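Local atomic coordinates of thioesterase (Pseudomonas aeruginosa, PDB entry 3QY3), a protein that probably hydrolyses fatty acyl-CoA thioesters, as a putative thioesterase of the hotdog fold. Residues E58-W63 with L111-R116; A62-L67 with L134-H139. All coordinates share one frame; numbering follows the deposited sequence.

Contact 1. Residues E58-W63 with L111-R116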
# COMPACT_ATOMS: atom_id res chain seq x y z
N GLU A 58 0.17 -12.55 -4.05
CA GLU A 58 0.43 -12.58 -5.50
C GLU A 58 0.78 -13.99 -6.00
O GLU A 58 0.29 -14.44 -7.04
CB GLU A 58 1.48 -11.57 -5.88
CG GLU A 58 1.58 -11.42 -7.38
CD GLU A 58 0.29 -10.83 -8.02
OE1 GLU A 58 -0.55 -10.25 -7.27
OE2 GLU A 58 0.17 -10.91 -9.25
N ALA A 59 1.59 -14.69 -5.23
CA ALA A 59 2.01 -16.04 -5.61
C ALA A 59 0.80 -16.96 -5.63
O ALA A 59 0.62 -17.76 -6.59
CB ALA A 59 3.08 -16.56 -4.68
N ARG A 60 -0.05 -16.90 -4.58
CA ARG A 60 -1.28 -17.74 -4.59
C ARG A 60 -2.22 -17.39 -5.71
O ARG A 60 -2.80 -18.28 -6.39
CB ARG A 60 -2.12 -17.65 -3.29
CG ARG A 60 -1.49 -18.05 -2.05
CD ARG A 60 -2.58 -18.03 -0.92
NE ARG A 60 -3.22 -16.71 -0.66
CZ ARG A 60 -2.70 -15.76 0.12
NH1 ARG A 60 -3.37 -14.68 0.32
NH2 ARG A 60 -1.47 -15.89 0.64
N VAL A 61 -2.41 -16.08 -5.96
CA VAL A 61 -3.25 -15.67 -7.09
C VAL A 61 -2.74 -16.22 -8.42
O VAL A 61 -3.51 -16.78 -9.19
CB VAL A 61 -3.41 -14.11 -7.13
CG1 VAL A 61 -4.04 -13.62 -8.43
CG2 VAL A 61 -4.26 -13.68 -5.91
N ALA A 62 -1.43 -16.19 -8.63
CA ALA A 62 -0.83 -16.77 -9.85
C ALA A 62 -1.04 -18.27 -9.95
O ALA A 62 -1.43 -18.78 -11.02
CB ALA A 62 0.67 -16.42 -9.89
N TRP A 63 -0.84 -19.00 -8.84
CA TRP A 63 -1.15 -20.44 -8.77
C TRP A 63 -2.63 -20.70 -9.09
O TRP A 63 -2.95 -21.56 -9.96
CB TRP A 63 -0.82 -21.05 -7.43
CG TRP A 63 -1.09 -22.49 -7.34
CD1 TRP A 63 -0.66 -23.47 -8.21
CD2 TRP A 63 -1.81 -23.16 -6.33
NE1 TRP A 63 -1.10 -24.71 -7.81
CE2 TRP A 63 -1.83 -24.54 -6.66
CE3 TRP A 63 -2.52 -22.73 -5.20
CZ2 TRP A 63 -2.50 -25.50 -5.87
CZ3 TRP A 63 -3.18 -23.68 -4.44
CH2 TRP A 63 -3.16 -25.04 -4.78
N LEU A 111 -6.97 -26.38 2.68
CA LEU A 111 -5.65 -26.75 2.25
C LEU A 111 -4.70 -25.82 2.94
O LEU A 111 -4.92 -24.59 2.91
CB LEU A 111 -5.50 -26.54 0.72
CG LEU A 111 -4.07 -26.63 0.12
CD1 LEU A 111 -3.49 -28.06 0.24
CD2 LEU A 111 -4.05 -26.20 -1.40
N VAL A 112 -3.63 -26.39 3.47
CA VAL A 112 -2.51 -25.64 3.97
C VAL A 112 -1.49 -25.50 2.85
O VAL A 112 -1.05 -26.51 2.25
CB VAL A 112 -1.93 -26.26 5.25
CG1 VAL A 112 -0.69 -25.42 5.72
CG2 VAL A 112 -3.02 -26.34 6.34
N LEU A 113 -1.20 -24.26 2.49
CA LEU A 113 -0.16 -23.98 1.54
C LEU A 113 1.05 -23.49 2.29
O LEU A 113 1.00 -22.43 2.94
CB LEU A 113 -0.57 -22.88 0.55
CG LEU A 113 -1.44 -23.08 -0.61
CD1 LEU A 113 -1.61 -21.65 -1.37
CD2 LEU A 113 -0.83 -24.21 -1.52
N GLU A 114 2.12 -24.24 2.20
CA GLU A 114 3.34 -23.92 2.90
C GLU A 114 4.18 -23.09 1.96
O GLU A 114 4.18 -23.34 0.74
CB GLU A 114 4.03 -25.20 3.31
CG GLU A 114 3.12 -26.03 4.13
CD GLU A 114 3.61 -26.29 5.46
OE1 GLU A 114 4.01 -25.33 6.13
OE2 GLU A 114 3.61 -27.50 5.80
N HIS A 115 4.91 -22.11 2.49
CA HIS A 115 5.70 -21.27 1.66
C HIS A 115 7.15 -21.09 2.15
O HIS A 115 7.44 -21.19 3.37
CB HIS A 115 5.02 -19.87 1.46
CG HIS A 115 4.95 -19.02 2.69
ND1 HIS A 115 3.80 -18.88 3.43
CD2 HIS A 115 5.88 -18.23 3.30
CE1 HIS A 115 4.03 -18.02 4.42
NE2 HIS A 115 5.30 -17.66 4.39
N ARG A 116 8.02 -20.84 1.18
CA ARG A 116 9.38 -20.42 1.45
C ARG A 116 9.71 -19.30 0.49
O ARG A 116 9.30 -19.33 -0.69
CB ARG A 116 10.34 -21.59 1.33
CG ARG A 116 10.21 -22.50 2.56
CD ARG A 116 10.98 -23.80 2.44
NE ARG A 116 12.39 -23.61 2.69
CZ ARG A 116 13.27 -23.41 1.73
NH1 ARG A 116 12.85 -23.36 0.48
NH2 ARG A 116 14.56 -23.26 2.03
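Arg60 meets Leu113 through the aliphatic root of its side chain: CG of Arg60 lies 3.7 Å from CD1 of Leu113, and CD of Arg60 is almost as near the same methyl. The arginine lends only its hydrocarbon part here. A bend at chi3 (-61°) turns the guanidinium off the line of the methylenes, and NH2 of Arg60 ends 6.7 Å from ND1 of His115, too far for direct pairing, whereas the carboxylate of Glu58, half a turn earlier, accepts hydrogen bonds from two groups that both belong to the second subunit: the backbone N of Trp38 and NE2 of His93. A long helix, here 51-66, wrapped by a curved antiparallel sheet is the hallmark of the hotdog fold; the axis of the helix segment passes 11.4 Å from that of strand segment 111-116, at 123° between their N-to-C directions. Nearly one turn further on, Trp63 points at the strand. Its CG stands anti to the backbone N (chi1 -179°), which sends the six-membered ring out to the two leucines, whose CD2 methyls meet its outer end. Leu111, arriving from the opposite direction, sets CD2 at the ring's edge, 3.7 Å from CH2 of Trp63 and near the indole plane. Leu113 comes in obliquely, with its CD2 3.8 Å from CZ3 of Trp63. CD1 of Leu113, the methyl that touches Arg60, also comes within 4.0 Å of CZ3 of Trp63, while Ile151 of helix 149-155 touches both Trp63 and Leu111.

Contact 2. Residues A62-L67 with L134-H139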
# COMPACT_ATOMS: atom_id res chain seq x y z
N ALA A 62 -1.43 -16.19 -8.63
CA ALA A 62 -0.83 -16.77 -9.85
C ALA A 62 -1.04 -18.27 -9.95
O ALA A 62 -1.43 -18.78 -11.02
CB ALA A 62 0.67 -16.42 -9.89
N TRP A 63 -0.84 -19.00 -8.84
CA TRP A 63 -1.15 -20.44 -8.77
C TRP A 63 -2.63 -20.70 -9.09
O TRP A 63 -2.95 -21.56 -9.96
CB TRP A 63 -0.82 -21.05 -7.43
CG TRP A 63 -1.09 -22.49 -7.34
CD1 TRP A 63 -0.66 -23.47 -8.21
CD2 TRP A 63 -1.81 -23.16 -6.33
NE1 TRP A 63 -1.10 -24.71 -7.81
CE2 TRP A 63 -1.83 -24.54 -6.66
CE3 TRP A 63 -2.52 -22.73 -5.20
CZ2 TRP A 63 -2.50 -25.50 -5.87
CZ3 TRP A 63 -3.18 -23.68 -4.44
CH2 TRP A 63 -3.16 -25.04 -4.78
N PHE A 64 -3.52 -19.98 -8.42
CA PHE A 64 -4.93 -20.09 -8.71
C PHE A 64 -5.22 -19.84 -10.21
O PHE A 64 -6.06 -20.57 -10.82
CB PHE A 64 -5.78 -19.16 -7.86
CG PHE A 64 -5.77 -19.46 -6.39
CD1 PHE A 64 -5.62 -20.74 -5.90
CD2 PHE A 64 -5.99 -18.45 -5.50
CE1 PHE A 64 -5.64 -20.97 -4.52
CE2 PHE A 64 -6.03 -18.70 -4.16
CZ PHE A 64 -5.83 -19.96 -3.69
N GLU A 65 -4.56 -18.84 -10.79
CA GLU A 65 -4.78 -18.53 -12.22
C GLU A 65 -4.40 -19.72 -13.09
O GLU A 65 -5.14 -20.05 -14.04
CB GLU A 65 -4.04 -17.26 -12.69
CG GLU A 65 -4.18 -17.03 -14.21
CD GLU A 65 -3.25 -15.95 -14.77
OE1 GLU A 65 -2.47 -15.34 -14.00
OE2 GLU A 65 -3.30 -15.72 -16.01
N THR A 66 -3.30 -20.41 -12.75
CA THR A 66 -2.87 -21.52 -13.59
C THR A 66 -3.92 -22.62 -13.60
O THR A 66 -3.98 -23.39 -14.56
CB THR A 66 -1.52 -22.18 -13.20
OG1 THR A 66 -1.66 -22.91 -11.99
CG2 THR A 66 -0.41 -21.17 -13.14
N LEU A 67 -4.71 -22.67 -12.54
CA LEU A 67 -5.80 -23.62 -12.35
C LEU A 67 -7.18 -23.12 -12.74
O LEU A 67 -8.17 -23.82 -12.48
CB LEU A 67 -5.84 -24.09 -10.91
CG LEU A 67 -4.59 -24.78 -10.40
CD1 LEU A 67 -4.80 -25.18 -8.97
CD2 LEU A 67 -4.25 -25.99 -11.28
N LEU A 134 -6.14 -22.17 3.76
CA LEU A 134 -7.24 -21.76 2.95
C LEU A 134 -8.40 -22.70 3.21
O LEU A 134 -8.21 -23.90 3.45
CB LEU A 134 -6.84 -21.86 1.45
CG LEU A 134 -5.59 -21.14 0.93
CD1 LEU A 134 -5.19 -21.84 -0.39
CD2 LEU A 134 -5.93 -19.66 0.75
N VAL A 135 -9.59 -22.13 3.16
CA VAL A 135 -10.82 -22.89 3.23
C VAL A 135 -11.67 -22.50 2.00
O VAL A 135 -11.75 -21.31 1.65
CB VAL A 135 -11.57 -22.66 4.59
CG1 VAL A 135 -10.73 -23.13 5.80
CG2 VAL A 135 -11.95 -21.18 4.79
N TRP A 136 -12.29 -23.47 1.34
CA TRP A 136 -13.18 -23.16 0.22
C TRP A 136 -14.56 -22.96 0.82
O TRP A 136 -15.02 -23.77 1.61
CB TRP A 136 -13.19 -24.26 -0.85
CG TRP A 136 -12.25 -23.94 -1.98
CD1 TRP A 136 -12.59 -23.51 -3.26
CD2 TRP A 136 -10.82 -23.96 -1.93
NE1 TRP A 136 -11.43 -23.24 -3.98
CE2 TRP A 136 -10.34 -23.54 -3.20
CE3 TRP A 136 -9.88 -24.34 -0.95
CZ2 TRP A 136 -8.96 -23.49 -3.50
CZ3 TRP A 136 -8.51 -24.23 -1.25
CH2 TRP A 136 -8.07 -23.81 -2.50
N VAL A 137 -15.19 -21.86 0.42
CA VAL A 137 -16.46 -21.43 0.94
C VAL A 137 -17.37 -20.92 -0.21
O VAL A 137 -16.93 -20.32 -1.20
CB VAL A 137 -16.28 -20.29 1.97
CG1 VAL A 137 -17.61 -19.98 2.64
CG2 VAL A 137 -15.21 -20.62 3.03
N ARG A 138 -18.67 -21.19 -0.10
CA ARG A 138 -19.62 -20.49 -0.94
C ARG A 138 -19.88 -19.15 -0.26
O ARG A 138 -20.36 -19.13 0.88
CB ARG A 138 -20.91 -21.29 -1.09
CG ARG A 138 -21.88 -20.62 -2.03
CD ARG A 138 -22.92 -21.63 -2.47
NE ARG A 138 -22.44 -22.46 -3.58
CZ ARG A 138 -22.67 -22.21 -4.87
NH1 ARG A 138 -23.38 -21.15 -5.26
NH2 ARG A 138 -22.19 -23.04 -5.79
N HIS A 139 -19.59 -18.05 -0.93
CA HIS A 139 -19.46 -16.75 -0.25
C HIS A 139 -20.78 -16.17 0.22
O HIS A 139 -20.88 -15.71 1.36
CB HIS A 139 -18.76 -15.74 -1.15
CG HIS A 139 -17.40 -16.17 -1.60
ND1 HIS A 139 -16.43 -16.63 -0.73
CD2 HIS A 139 -16.84 -16.20 -2.84
CE1 HIS A 139 -15.34 -16.92 -1.42
NE2 HIS A 139 -15.56 -16.67 -2.70
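Phe64 and Leu134 come from opposite directions, methyl CD1 of Leu134 lying in the plane of the phenyl ring at its edge, 3.9 Å from CZ of Phe64. The pair joins the last turn of the hotdog helix to strand 128-138 of the sheet that wraps it. Trp136, two residues along the strand, adds a looser, oblique apolar touch: its CH2 is 4.2 Å from CE1 of Phe64. A chi1 of -65° points the phenyl ring at the strand by setting CG of Phe64 anti to the carbonyl carbon. Further out, Pro78 of strand 76-87 touches both Phe64 and Trp136, and Ile69 also packs on the phenylalanine. Ile151 of helix 149-155 joins Trp136 to Trp63 and Leu67. Just past the helix end, Leu67 lays CD1 over one face of the Trp63 indole, 3.6 Å off the ring plane and nearer its border than its middle. Here the chain leaves helical geometry, and N of Leu67 makes only weak bonds to Trp63 O and Phe64 O. A firmer hold comes from Thr66, whose OG1 donates over 2.8 Å to a lone pair of Trp63 O, within the plane of that carbonyl.

In the fold
From the N terminus, strand 28-35 comes first and helix 51-66 follows, supplying the first segment of both contacts, with Ala62 and Trp63 common to them. The chain then runs through strands 76-87 and 96-106 before strand 110-119 returns to the helix and closes the loop of contact 1. Strand 128-138 comes next and closes contact 2. The two loops overlap in a staggered way and neither nests in the other, since contact 2 both starts and ends later. Their strands are antiparallel neighbours, joined by a probable hydrogen bond from Leu134 N to Leu111 O, so the contacts, with centres about 10 Å apart, seat successive parts of one helix on adjoining strands.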